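Local structure of thermostable carboxypeptidase 1 (Pyrococcus furiosus, 1KA2) at residues A[368-373]-A[410-415]; A[357-362]-A[421-426]; A[157-162]-A[415-420]; A[386-391]-A[396-401]. The protein is a homodimeric, cobalt-dependent metallocarboxypeptidase of the M32 family that removes amino acids one after another from peptide C-termini with broad specificity. All blocks are in the same frame, centred on the assembly; numbering follows the deposited sequence.

Contact 1: A[368-373]-A[410-415]; sequences KLERLM and IHWAHG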
# COMPACT_ATOMS: atom_id res chain seq x y z
N LYS A 368 -22.55 -20.65 -23.13
CA LYS A 368 -22.67 -21.61 -24.21
C LYS A 368 -21.34 -21.76 -24.96
O LYS A 368 -20.89 -22.88 -25.18
CB LYS A 368 -23.77 -21.20 -25.19
CG LYS A 368 -25.17 -21.48 -24.66
CD LYS A 368 -26.24 -21.18 -25.71
CE LYS A 368 -27.62 -21.64 -25.23
NZ LYS A 368 -27.65 -23.10 -24.93
N LEU A 369 -20.72 -20.66 -25.33
CA LEU A 369 -19.45 -20.76 -26.03
C LEU A 369 -18.41 -21.47 -25.17
O LEU A 369 -17.65 -22.30 -25.68
CB LEU A 369 -18.95 -19.38 -26.46
CG LEU A 369 -19.83 -18.67 -27.49
CD1 LEU A 369 -19.12 -17.46 -28.04
CD2 LEU A 369 -20.17 -19.63 -28.62
N GLU A 370 -18.38 -21.18 -23.87
CA GLU A 370 -17.40 -21.80 -22.98
C GLU A 370 -17.59 -23.32 -22.85
O GLU A 370 -16.62 -24.07 -22.89
CB GLU A 370 -17.42 -21.16 -21.58
CG GLU A 370 -17.11 -19.66 -21.59
CD GLU A 370 -16.53 -19.15 -20.29
OE1 GLU A 370 -16.75 -19.77 -19.23
OE2 GLU A 370 -15.86 -18.10 -20.32
N ARG A 371 -18.83 -23.76 -22.68
CA ARG A 371 -19.10 -25.18 -22.57
C ARG A 371 -18.65 -25.91 -23.84
O ARG A 371 -18.07 -26.99 -23.76
CB ARG A 371 -20.59 -25.43 -22.34
CG ARG A 371 -20.93 -26.87 -22.02
CD ARG A 371 -22.43 -27.05 -21.96
NE ARG A 371 -22.79 -28.27 -21.27
CZ ARG A 371 -24.04 -28.64 -21.02
NH1 ARG A 371 -25.05 -27.88 -21.41
NH2 ARG A 371 -24.27 -29.78 -20.36
N LEU A 372 -18.90 -25.32 -25.00
CA LEU A 372 -18.48 -25.91 -26.28
C LEU A 372 -16.96 -25.98 -26.44
O LEU A 372 -16.42 -27.01 -26.87
CB LEU A 372 -19.06 -25.10 -27.45
CG LEU A 372 -20.49 -25.42 -27.89
CD1 LEU A 372 -21.42 -25.52 -26.67
CD2 LEU A 372 -20.95 -24.35 -28.88
N MET A 373 -16.27 -24.89 -26.12
CA MET A 373 -14.81 -24.78 -26.22
C MET A 373 -14.03 -25.84 -25.44
O MET A 373 -12.99 -26.33 -25.88
CB MET A 373 -14.37 -23.38 -25.75
CG MET A 373 -14.75 -22.23 -26.68
SD MET A 373 -15.00 -20.65 -25.84
CE MET A 373 -13.36 -20.37 -25.20
N ILE A 410 -11.85 -9.09 -21.01
CA ILE A 410 -10.50 -9.61 -20.77
C ILE A 410 -10.46 -11.07 -20.27
O ILE A 410 -9.47 -11.75 -20.43
CB ILE A 410 -9.75 -8.78 -19.68
CG1 ILE A 410 -10.10 -7.30 -19.79
CG2 ILE A 410 -8.25 -8.96 -19.82
CD1 ILE A 410 -9.31 -6.40 -18.80
N HIS A 411 -11.54 -11.53 -19.66
CA HIS A 411 -11.59 -12.86 -19.07
C HIS A 411 -10.92 -14.04 -19.79
O HIS A 411 -10.10 -14.74 -19.20
CB HIS A 411 -13.03 -13.22 -18.72
CG HIS A 411 -13.74 -12.14 -17.98
ND1 HIS A 411 -14.42 -12.36 -16.80
CD2 HIS A 411 -13.90 -10.82 -18.25
CE1 HIS A 411 -14.98 -11.24 -16.39
NE2 HIS A 411 -14.67 -10.29 -17.25
N TRP A 412 -11.24 -14.26 -21.06
CA TRP A 412 -10.63 -15.37 -21.76
C TRP A 412 -9.13 -15.24 -21.91
O TRP A 412 -8.40 -16.23 -21.76
CB TRP A 412 -11.29 -15.58 -23.13
CG TRP A 412 -12.70 -16.10 -23.02
CD1 TRP A 412 -13.36 -16.42 -21.87
CD2 TRP A 412 -13.61 -16.36 -24.10
NE1 TRP A 412 -14.63 -16.85 -22.16
CE2 TRP A 412 -14.81 -16.83 -23.51
CE3 TRP A 412 -13.53 -16.25 -25.49
CZ2 TRP A 412 -15.93 -17.18 -24.28
CZ3 TRP A 412 -14.65 -16.60 -26.25
CH2 TRP A 412 -15.83 -17.06 -25.64
N ALA A 413 -8.66 -14.03 -22.19
CA ALA A 413 -7.23 -13.80 -22.36
C ALA A 413 -6.52 -14.08 -21.03
O ALA A 413 -5.36 -14.50 -21.02
CB ALA A 413 -6.97 -12.36 -22.82
N HIS A 414 -7.20 -13.83 -19.92
CA HIS A 414 -6.60 -14.10 -18.63
C HIS A 414 -6.68 -15.60 -18.34
O HIS A 414 -6.05 -16.10 -17.42
CB HIS A 414 -7.32 -13.34 -17.51
CG HIS A 414 -6.90 -11.91 -17.38
ND1 HIS A 414 -7.49 -11.04 -16.48
CD2 HIS A 414 -5.96 -11.19 -18.04
CE1 HIS A 414 -6.92 -9.85 -16.59
NE2 HIS A 414 -5.99 -9.92 -17.53
N GLY A 415 -7.46 -16.32 -19.15
CA GLY A 415 -7.62 -17.73 -18.91
C GLY A 415 -8.78 -17.99 -17.95
O GLY A 415 -8.92 -19.10 -17.43
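W412 reaches from the short helix 411-414 to helix 359-375, where L369, E370 and M373 receive its indole. From CB the side chain heads straight for the other helix, and at CD1 the ring comes alongside the E370 carboxylate. The next atom, NE1, donates a hydrogen bond to E370 OE2 at 2.5 Å; its direction makes the bond clear, but the length is shorter than usual and probably imprecise at this resolution. The oxygen lies in the ring plane and offers its anti lone pair, while the carboxylate is turned 37° from the indole. CZ2 lies 3.8 Å from E370 CG, so the aliphatic part of the glutamate packs where its head bonds. At the far rim CH2 meets L369 CB edge-on at 4.0 Å. M373 SD sits over the face instead, 3.7 Å from W412 CH2. The bend of M373 at chi3 (64°) carries its methyl over that face, with CE 3.9 Å from the centroid of the six-membered ring and almost on the normal, a CH-pi contact. Methionine suits this place because its sulfur is polarisable and its unbranched, flexible chain lets the methyl lie on the ring. E370 OE1 is taken by the G418 amide and the Y156 hydroxyl, so this buried acid is gripped on both oxygens. A leucine in place of W412 would probably leave E370 OE2 without its N-H donor and M373 without a face to lie on. A Met-aromatic contact together with the indole-carboxylate bond docks the tryptophan that ends the GXXQDXHW motif of M32 carboxypeptidases on helix 359-375.

Contact 2: A[357-362]-A[421-426]; sequences VTYNFH and PTYTIG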
# COMPACT_ATOMS: atom_id res chain seq x y z
N VAL A 357 -32.14 -6.33 -17.13
CA VAL A 357 -32.98 -7.31 -17.80
C VAL A 357 -32.24 -8.02 -18.93
O VAL A 357 -32.39 -9.22 -19.12
CB VAL A 357 -34.26 -6.62 -18.35
CG1 VAL A 357 -35.24 -7.68 -18.86
CG2 VAL A 357 -34.91 -5.80 -17.25
N THR A 358 -31.40 -7.28 -19.66
CA THR A 358 -30.62 -7.84 -20.76
C THR A 358 -29.26 -8.41 -20.32
O THR A 358 -28.68 -9.24 -21.02
CB THR A 358 -30.38 -6.78 -21.87
OG1 THR A 358 -29.50 -5.75 -21.37
CG2 THR A 358 -31.69 -6.14 -22.29
N TYR A 359 -28.76 -7.98 -19.17
CA TYR A 359 -27.45 -8.44 -18.67
C TYR A 359 -27.21 -9.95 -18.69
O TYR A 359 -26.24 -10.43 -19.29
CB TYR A 359 -27.22 -7.96 -17.23
CG TYR A 359 -25.83 -8.28 -16.69
CD1 TYR A 359 -24.73 -7.50 -17.05
CD2 TYR A 359 -25.62 -9.36 -15.85
CE1 TYR A 359 -23.45 -7.79 -16.57
CE2 TYR A 359 -24.35 -9.66 -15.36
CZ TYR A 359 -23.27 -8.88 -15.73
OH TYR A 359 -22.02 -9.18 -15.25
N ASN A 360 -28.09 -10.70 -18.03
CA ASN A 360 -27.90 -12.14 -17.98
C ASN A 360 -27.84 -12.89 -19.33
O ASN A 360 -27.38 -14.03 -19.39
CB ASN A 360 -28.95 -12.75 -17.05
CG ASN A 360 -28.65 -12.45 -15.58
OD1 ASN A 360 -27.52 -12.61 -15.13
ND2 ASN A 360 -29.66 -12.01 -14.84
N PHE A 361 -28.28 -12.25 -20.41
CA PHE A 361 -28.23 -12.92 -21.71
C PHE A 361 -26.80 -12.84 -22.25
O PHE A 361 -26.36 -13.68 -23.05
CB PHE A 361 -29.26 -12.32 -22.67
CG PHE A 361 -30.70 -12.67 -22.31
CD1 PHE A 361 -31.55 -11.72 -21.76
CD2 PHE A 361 -31.17 -13.96 -22.50
CE1 PHE A 361 -32.86 -12.05 -21.40
CE2 PHE A 361 -32.49 -14.30 -22.14
CZ PHE A 361 -33.33 -13.34 -21.59
N HIS A 362 -26.06 -11.85 -21.78
CA HIS A 362 -24.66 -11.69 -22.18
C HIS A 362 -23.88 -12.82 -21.52
O HIS A 362 -22.93 -13.35 -22.10
CB HIS A 362 -24.13 -10.33 -21.69
CG HIS A 362 -24.68 -9.17 -22.46
ND1 HIS A 362 -24.03 -8.64 -23.56
CD2 HIS A 362 -25.81 -8.45 -22.30
CE1 HIS A 362 -24.74 -7.63 -24.03
NE2 HIS A 362 -25.82 -7.49 -23.29
N PRO A 421 -20.36 -17.34 -15.42
CA PRO A 421 -21.62 -17.69 -14.76
C PRO A 421 -21.84 -17.19 -13.33
O PRO A 421 -22.99 -17.02 -12.91
CB PRO A 421 -21.69 -19.22 -14.87
CG PRO A 421 -20.27 -19.61 -14.95
CD PRO A 421 -19.65 -18.56 -15.85
N THR A 422 -20.77 -16.95 -12.59
CA THR A 422 -20.91 -16.44 -11.23
C THR A 422 -21.60 -15.07 -11.21
O THR A 422 -22.20 -14.70 -10.20
CB THR A 422 -19.55 -16.31 -10.51
OG1 THR A 422 -18.68 -15.46 -11.27
CG2 THR A 422 -18.91 -17.67 -10.34
N TYR A 423 -21.52 -14.32 -12.31
CA TYR A 423 -22.19 -13.01 -12.36
C TYR A 423 -23.71 -13.17 -12.36
O TYR A 423 -24.42 -12.44 -11.65
CB TYR A 423 -21.80 -12.20 -13.62
CG TYR A 423 -20.39 -11.64 -13.64
CD1 TYR A 423 -19.36 -12.29 -14.33
CD2 TYR A 423 -20.09 -10.42 -13.02
CE1 TYR A 423 -18.09 -11.74 -14.41
CE2 TYR A 423 -18.81 -9.87 -13.10
CZ TYR A 423 -17.82 -10.53 -13.79
OH TYR A 423 -16.56 -10.00 -13.87
N THR A 424 -24.22 -14.11 -13.16
CA THR A 424 -25.66 -14.35 -13.25
C THR A 424 -26.16 -14.83 -11.89
O THR A 424 -27.23 -14.42 -11.44
CB THR A 424 -25.98 -15.40 -14.35
OG1 THR A 424 -25.64 -14.85 -15.63
CG2 THR A 424 -27.46 -15.78 -14.33
N ILE A 425 -25.39 -15.70 -11.24
CA ILE A 425 -25.74 -16.24 -9.93
C ILE A 425 -25.99 -15.09 -8.95
O ILE A 425 -26.94 -15.13 -8.17
CB ILE A 425 -24.62 -17.13 -9.36
CG1 ILE A 425 -24.50 -18.39 -10.21
CG2 ILE A 425 -24.90 -17.44 -7.89
CD1 ILE A 425 -23.45 -19.37 -9.70
N GLY A 426 -25.10 -14.09 -8.98
CA GLY A 426 -25.26 -12.94 -8.11
C GLY A 426 -26.53 -12.16 -8.40
O GLY A 426 -27.26 -11.79 -7.48
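Y359 and N360 meet Y423 and T424 near the N-terminal ends of helices 359-375 and 421-440. One hydrogen bond links them: T424 OG1 donates to N360 OD1 at 3.0 Å. The donor approaches at a C=O...O angle of 128° and stands 32° out of the carbonyl plane. Asparagine suits the place because its amide serves two functions at once: while OD1 accepts from T424, ND2 donates to the hydroxyl of T427, less than a turn further along the same helix. The amide thereby spans two threonines, and its rotation is set by both bonds.

Van der Waals contacts crowd the same oxygen. N360 OD1 lies 3.2 Å from T424 CA, and T424 CG2 is 3.3 Å from N360 OD1, so the small, branched threonine lets the helices come close, with the CA atoms of N360 and T424 only 5.7 Å apart. The tyrosines add an apolar touch. With CG anti to the backbone N (chi1 -174°), the Y359 ring reaches across and its edge meets Y423 CB, 4.0 Å from Y359 CE2. Beyond it, Y359 OH ends 3.2 Å from Y423 CD2, approaching that ring obliquely.

Cationic groups supplement this: R351 makes a cation-pi contact with Y423 and a weak hydrogen bond to Y359 OH, while R303 lies against the Y359 ring. The side chain of Y423 lies about 4 Å from that of E299, a ligand of the catalytic metal. The junction is buried, with F176 of helix 169-192 touching T424 and F490 of helix 488-498 touching N360.

Contact 3: A[157-162]-A[415-420]; sequences DALLDL and GSIGYF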
# COMPACT_ATOMS: atom_id res chain seq x y z
N ASP A 157 -17.27 -28.80 -15.64
CA ASP A 157 -17.67 -28.76 -14.24
C ASP A 157 -16.46 -28.38 -13.40
O ASP A 157 -16.59 -27.70 -12.39
CB ASP A 157 -18.16 -30.13 -13.75
CG ASP A 157 -19.43 -30.58 -14.44
OD1 ASP A 157 -20.37 -29.78 -14.58
OD2 ASP A 157 -19.48 -31.76 -14.82
N ALA A 158 -15.29 -28.84 -13.83
CA ALA A 158 -14.03 -28.58 -13.14
C ALA A 158 -13.63 -27.11 -13.17
O ALA A 158 -13.07 -26.60 -12.21
CB ALA A 158 -12.92 -29.44 -13.74
N LEU A 159 -13.91 -26.42 -14.27
CA LEU A 159 -13.57 -25.00 -14.38
C LEU A 159 -14.56 -24.18 -13.55
O LEU A 159 -14.19 -23.24 -12.84
CB LEU A 159 -13.59 -24.57 -15.85
CG LEU A 159 -12.63 -25.37 -16.73
CD1 LEU A 159 -12.74 -24.92 -18.18
CD2 LEU A 159 -11.20 -25.19 -16.22
N LEU A 160 -15.82 -24.57 -13.64
CA LEU A 160 -16.91 -23.92 -12.93
C LEU A 160 -16.64 -24.03 -11.42
O LEU A 160 -16.75 -23.04 -10.69
CB LEU A 160 -18.22 -24.62 -13.29
CG LEU A 160 -19.46 -23.84 -13.74
CD1 LEU A 160 -19.08 -22.59 -14.53
CD2 LEU A 160 -20.32 -24.79 -14.59
N ASP A 161 -16.28 -25.23 -10.98
CA ASP A 161 -16.00 -25.50 -9.56
C ASP A 161 -14.78 -24.73 -9.09
O ASP A 161 -14.59 -24.52 -7.89
CB ASP A 161 -15.74 -26.98 -9.33
CG ASP A 161 -15.39 -27.29 -7.87
OD1 ASP A 161 -16.32 -27.34 -7.04
OD2 ASP A 161 -14.19 -27.45 -7.56
N LEU A 162 -13.94 -24.35 -10.05
CA LEU A 162 -12.73 -23.59 -9.76
C LEU A 162 -13.10 -22.19 -9.30
O LEU A 162 -12.47 -21.64 -8.40
CB LEU A 162 -11.86 -23.48 -11.02
CG LEU A 162 -10.34 -23.37 -10.90
CD1 LEU A 162 -9.77 -22.72 -12.17
CD2 LEU A 162 -9.96 -22.55 -9.68
N GLY A 415 -7.46 -16.32 -19.15
CA GLY A 415 -7.62 -17.73 -18.91
C GLY A 415 -8.78 -17.99 -17.95
O GLY A 415 -8.92 -19.10 -17.43
N SER A 416 -9.59 -16.98 -17.68
CA SER A 416 -10.70 -17.17 -16.76
C SER A 416 -11.89 -17.78 -17.50
O SER A 416 -12.84 -17.10 -17.86
CB SER A 416 -11.11 -15.83 -16.13
OG SER A 416 -10.01 -15.30 -15.43
N ILE A 417 -11.82 -19.09 -17.73
CA ILE A 417 -12.87 -19.83 -18.42
C ILE A 417 -13.68 -20.56 -17.32
O ILE A 417 -13.11 -21.34 -16.54
CB ILE A 417 -12.25 -20.87 -19.37
CG1 ILE A 417 -11.40 -20.15 -20.42
CG2 ILE A 417 -13.33 -21.72 -19.98
CD1 ILE A 417 -12.18 -19.39 -21.41
N GLY A 418 -15.00 -20.36 -17.28
CA GLY A 418 -15.81 -20.99 -16.25
C GLY A 418 -16.08 -19.98 -15.13
O GLY A 418 -16.59 -20.33 -14.06
N TYR A 419 -15.75 -18.72 -15.41
CA TYR A 419 -15.91 -17.62 -14.46
C TYR A 419 -17.21 -16.82 -14.67
O TYR A 419 -17.93 -16.52 -13.71
CB TYR A 419 -14.69 -16.69 -14.59
CG TYR A 419 -14.67 -15.52 -13.64
CD1 TYR A 419 -13.70 -15.43 -12.63
CD2 TYR A 419 -15.57 -14.47 -13.78
CE1 TYR A 419 -13.63 -14.32 -11.81
CE2 TYR A 419 -15.51 -13.37 -12.96
CZ TYR A 419 -14.54 -13.29 -11.99
OH TYR A 419 -14.49 -12.18 -11.21
N PHE A 420 -17.50 -16.46 -15.91
CA PHE A 420 -18.70 -15.68 -16.24
C PHE A 420 -20.01 -16.05 -15.53
O PHE A 420 -20.72 -15.16 -15.06
CB PHE A 420 -18.93 -15.68 -17.75
CG PHE A 420 -18.10 -14.66 -18.50
CD1 PHE A 420 -17.30 -15.05 -19.57
CD2 PHE A 420 -18.10 -13.32 -18.11
CE1 PHE A 420 -16.51 -14.12 -20.25
CE2 PHE A 420 -17.31 -12.37 -18.79
CZ PHE A 420 -16.51 -12.78 -19.85
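The flat groups that meet here are peptide units of the loop, I417-G418 and G418-Y419, set against L159 and L160 of helix 155-163. L159 CB comes 3.3 Å from I417 O, standing well out of the plane of that peptide on the oxygen side. The following peptide is met in the same slanting way, with L160 CD1 3.4 Å from G418 O. The two aromatic rings of the loop serve other partners: Y419 packs edge-to-face with Y163, and F420 stacks on H411 and meets R366 in a cation-pi contact.

Between these peptides the chain turns at G418, whose phi of 99° strongly favours glycine. Packing asks for glycine as well: a CB on G418 would fall 2.8 Å from L159 CB. The missing side chain lets the loop lie directly on the helix, with the CA atoms of L160 and G418 4.6 Å apart.

The loop joins helix 411-414 to helix 421-440. It leaves the first through a Schellman motif closed at G415, then makes an inverse gamma turn centred on S416, and is followed by the buried I417. L159 and I417 run side by side in the same direction, and L159 CD1 touches I417 CG2 at 3.7 Å; both also pack on V374 of helix 359-375.

L160 behaves differently. Its CB points away from the loop, yet CD1 comes back towards G418. The off-staggered chi1 (-130°) and a tight approach to P421 make the placing of CD1 somewhat doubtful. L160 also touches T169 and V172 of helix 169-192, and so lies between that helix and the loop.

Contact 4: A[386-391]-A[396-401]; sequences MWNDEM and GIRPRK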
# COMPACT_ATOMS: atom_id res chain seq x y z
N MET A 386 -20.17 -17.66 -34.01
CA MET A 386 -21.06 -18.27 -33.02
C MET A 386 -21.50 -17.22 -32.01
O MET A 386 -22.65 -17.20 -31.57
CB MET A 386 -20.35 -19.40 -32.27
CG MET A 386 -20.09 -20.62 -33.10
SD MET A 386 -19.23 -21.84 -32.12
CE MET A 386 -17.62 -21.73 -32.83
N TRP A 387 -20.57 -16.36 -31.63
CA TRP A 387 -20.84 -15.28 -30.69
C TRP A 387 -21.85 -14.33 -31.33
O TRP A 387 -22.83 -13.95 -30.71
CB TRP A 387 -19.54 -14.54 -30.38
CG TRP A 387 -19.68 -13.40 -29.43
CD1 TRP A 387 -20.33 -12.22 -29.65
CD2 TRP A 387 -19.10 -13.31 -28.13
NE1 TRP A 387 -20.20 -11.40 -28.55
CE2 TRP A 387 -19.44 -12.04 -27.61
CE3 TRP A 387 -18.33 -14.17 -27.35
CZ2 TRP A 387 -19.04 -11.62 -26.34
CZ3 TRP A 387 -17.92 -13.75 -26.09
CH2 TRP A 387 -18.28 -12.49 -25.60
N ASN A 388 -21.60 -13.97 -32.58
CA ASN A 388 -22.48 -13.07 -33.32
C ASN A 388 -23.89 -13.63 -33.51
O ASN A 388 -24.87 -12.92 -33.30
CB ASN A 388 -21.86 -12.73 -34.68
CG ASN A 388 -20.81 -11.65 -34.58
OD1 ASN A 388 -20.24 -11.41 -33.50
ND2 ASN A 388 -20.54 -10.98 -35.70
N ASP A 389 -23.98 -14.90 -33.90
CA ASP A 389 -25.29 -15.52 -34.10
C ASP A 389 -26.05 -15.57 -32.78
O ASP A 389 -27.27 -15.42 -32.75
CB ASP A 389 -25.16 -16.94 -34.67
CG ASP A 389 -24.49 -16.97 -36.05
OD1 ASP A 389 -24.58 -15.97 -36.79
OD2 ASP A 389 -23.89 -18.01 -36.39
N GLU A 390 -25.33 -15.80 -31.68
CA GLU A 390 -25.96 -15.86 -30.37
C GLU A 390 -26.45 -14.49 -29.93
O GLU A 390 -27.55 -14.35 -29.39
CB GLU A 390 -25.00 -16.44 -29.33
CG GLU A 390 -25.11 -17.95 -29.19
CD GLU A 390 -26.49 -18.38 -28.72
OE1 GLU A 390 -26.80 -18.21 -27.52
OE2 GLU A 390 -27.27 -18.88 -29.55
N MET A 391 -25.62 -13.47 -30.16
CA MET A 391 -25.99 -12.10 -29.80
C MET A 391 -27.26 -11.74 -30.57
O MET A 391 -28.12 -11.01 -30.07
CB MET A 391 -24.88 -11.12 -30.20
CG MET A 391 -23.78 -10.92 -29.15
SD MET A 391 -24.43 -10.20 -27.63
CE MET A 391 -24.86 -8.51 -28.18
N GLY A 396 -31.33 -9.75 -30.66
CA GLY A 396 -31.69 -9.16 -31.94
C GLY A 396 -30.68 -8.27 -32.65
O GLY A 396 -30.90 -7.83 -33.78
N ILE A 397 -29.56 -8.00 -31.99
CA ILE A 397 -28.52 -7.15 -32.58
C ILE A 397 -27.31 -8.00 -32.93
O ILE A 397 -27.09 -9.05 -32.32
CB ILE A 397 -28.11 -6.03 -31.62
CG1 ILE A 397 -27.60 -6.63 -30.31
CG2 ILE A 397 -29.32 -5.12 -31.37
CD1 ILE A 397 -27.20 -5.59 -29.26
N ARG A 398 -26.53 -7.55 -33.90
CA ARG A 398 -25.35 -8.29 -34.33
C ARG A 398 -24.13 -7.39 -34.32
O ARG A 398 -24.11 -6.36 -34.98
CB ARG A 398 -25.53 -8.85 -35.74
CG ARG A 398 -24.41 -9.80 -36.15
CD ARG A 398 -24.46 -10.15 -37.64
NE ARG A 398 -23.76 -11.41 -37.93
CZ ARG A 398 -24.21 -12.61 -37.57
NH1 ARG A 398 -25.37 -12.72 -36.93
NH2 ARG A 398 -23.52 -13.69 -37.86
N PRO A 399 -23.09 -7.77 -33.56
CA PRO A 399 -21.88 -6.94 -33.52
C PRO A 399 -21.38 -6.69 -34.93
O PRO A 399 -21.43 -7.57 -35.78
CB PRO A 399 -20.91 -7.79 -32.70
CG PRO A 399 -21.83 -8.56 -31.78
CD PRO A 399 -22.93 -8.98 -32.73
N ARG A 400 -20.88 -5.49 -35.18
CA ARG A 400 -20.37 -5.13 -36.50
C ARG A 400 -18.85 -5.15 -36.52
O ARG A 400 -18.23 -5.15 -37.58
CB ARG A 400 -20.88 -3.74 -36.88
CG ARG A 400 -22.40 -3.65 -36.87
CD ARG A 400 -22.85 -2.23 -36.72
NE ARG A 400 -22.33 -1.65 -35.49
CZ ARG A 400 -22.37 -0.35 -35.22
NH1 ARG A 400 -22.90 0.48 -36.11
NH2 ARG A 400 -21.86 0.10 -34.08
N LYS A 401 -18.26 -5.17 -35.34
CA LYS A 401 -16.82 -5.20 -35.20
C LYS A 401 -16.43 -6.06 -34.00
O LYS A 401 -17.19 -6.20 -33.05
CB LYS A 401 -16.26 -3.78 -35.08
CG LYS A 401 -17.03 -2.87 -34.15
CD LYS A 401 -16.29 -1.55 -34.01
CE LYS A 401 -17.01 -0.59 -33.08
NZ LYS A 401 -16.24 0.66 -32.94
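M391 and P399 meet at the apolar centre, where M391 CB lies 3.8 Å from P399 CD. M391 curls at chi2 and chi3 (-63° and -69°), so its flexible chain follows the proline ring and then carries CE to 3.9 Å from I397 CD1. W387 adds the edge of its indole to P399 CG, and F349 touches both M391 and I397. Proline suits a segment that runs extended after the helix: its rigid ring is a compact apolar block.

Farther out, N388 slides past P399, its OD1 3.7 Å from P399 CG. The guanidinium of R398 lies flat over N388, with N388 CB beneath its centre, and the amide stands almost perpendicular to it. CG of R398 is anti to the backbone N (chi1 -172°), and the chain runs straight to NE, spanning N388 to reach D389. There R398 NH2 donates to D389 OD1 at 2.7 Å, in the guanidinium plane and nearly in line with the C-O bond. NH1 adds a weaker bond to that oxygen.

NH1 finds its stronger partner in the salt bridge to E392, and NH2 also forms a salt bridge with E385. An alanine in place of R398 would probably leave D389, E385 and E392 without their shared cation and uncover N388. R398 thus probably offsets the repulsion between D389 and E385 and, pairing with E392 too, ties the returning chain to the surface of its own helix, 383-395.

How the contacts relate
Helix 359-375 supplies segments to contacts 1 and 2 and helix 383-395 to contact 4, while the run 410-426 returns to helix 359-375 in contacts 1 and 2. Contact 3 joins the earlier helix 155-163 to loop 415-420, and its segments alternate along the chain with those of contact 2. Contacts 1 and 3 share G415, and their centres are about 9 Å apart; contacts 3 and 4, about 23 Å apart, do not touch. Contact 4 closes a local turn within the span between the two segments of contact 1, and contact 2 encloses both. W387 bridges contacts 1 and 4 by packing on L369 and W412. Contact 2 brings this helical framework beside the metal site.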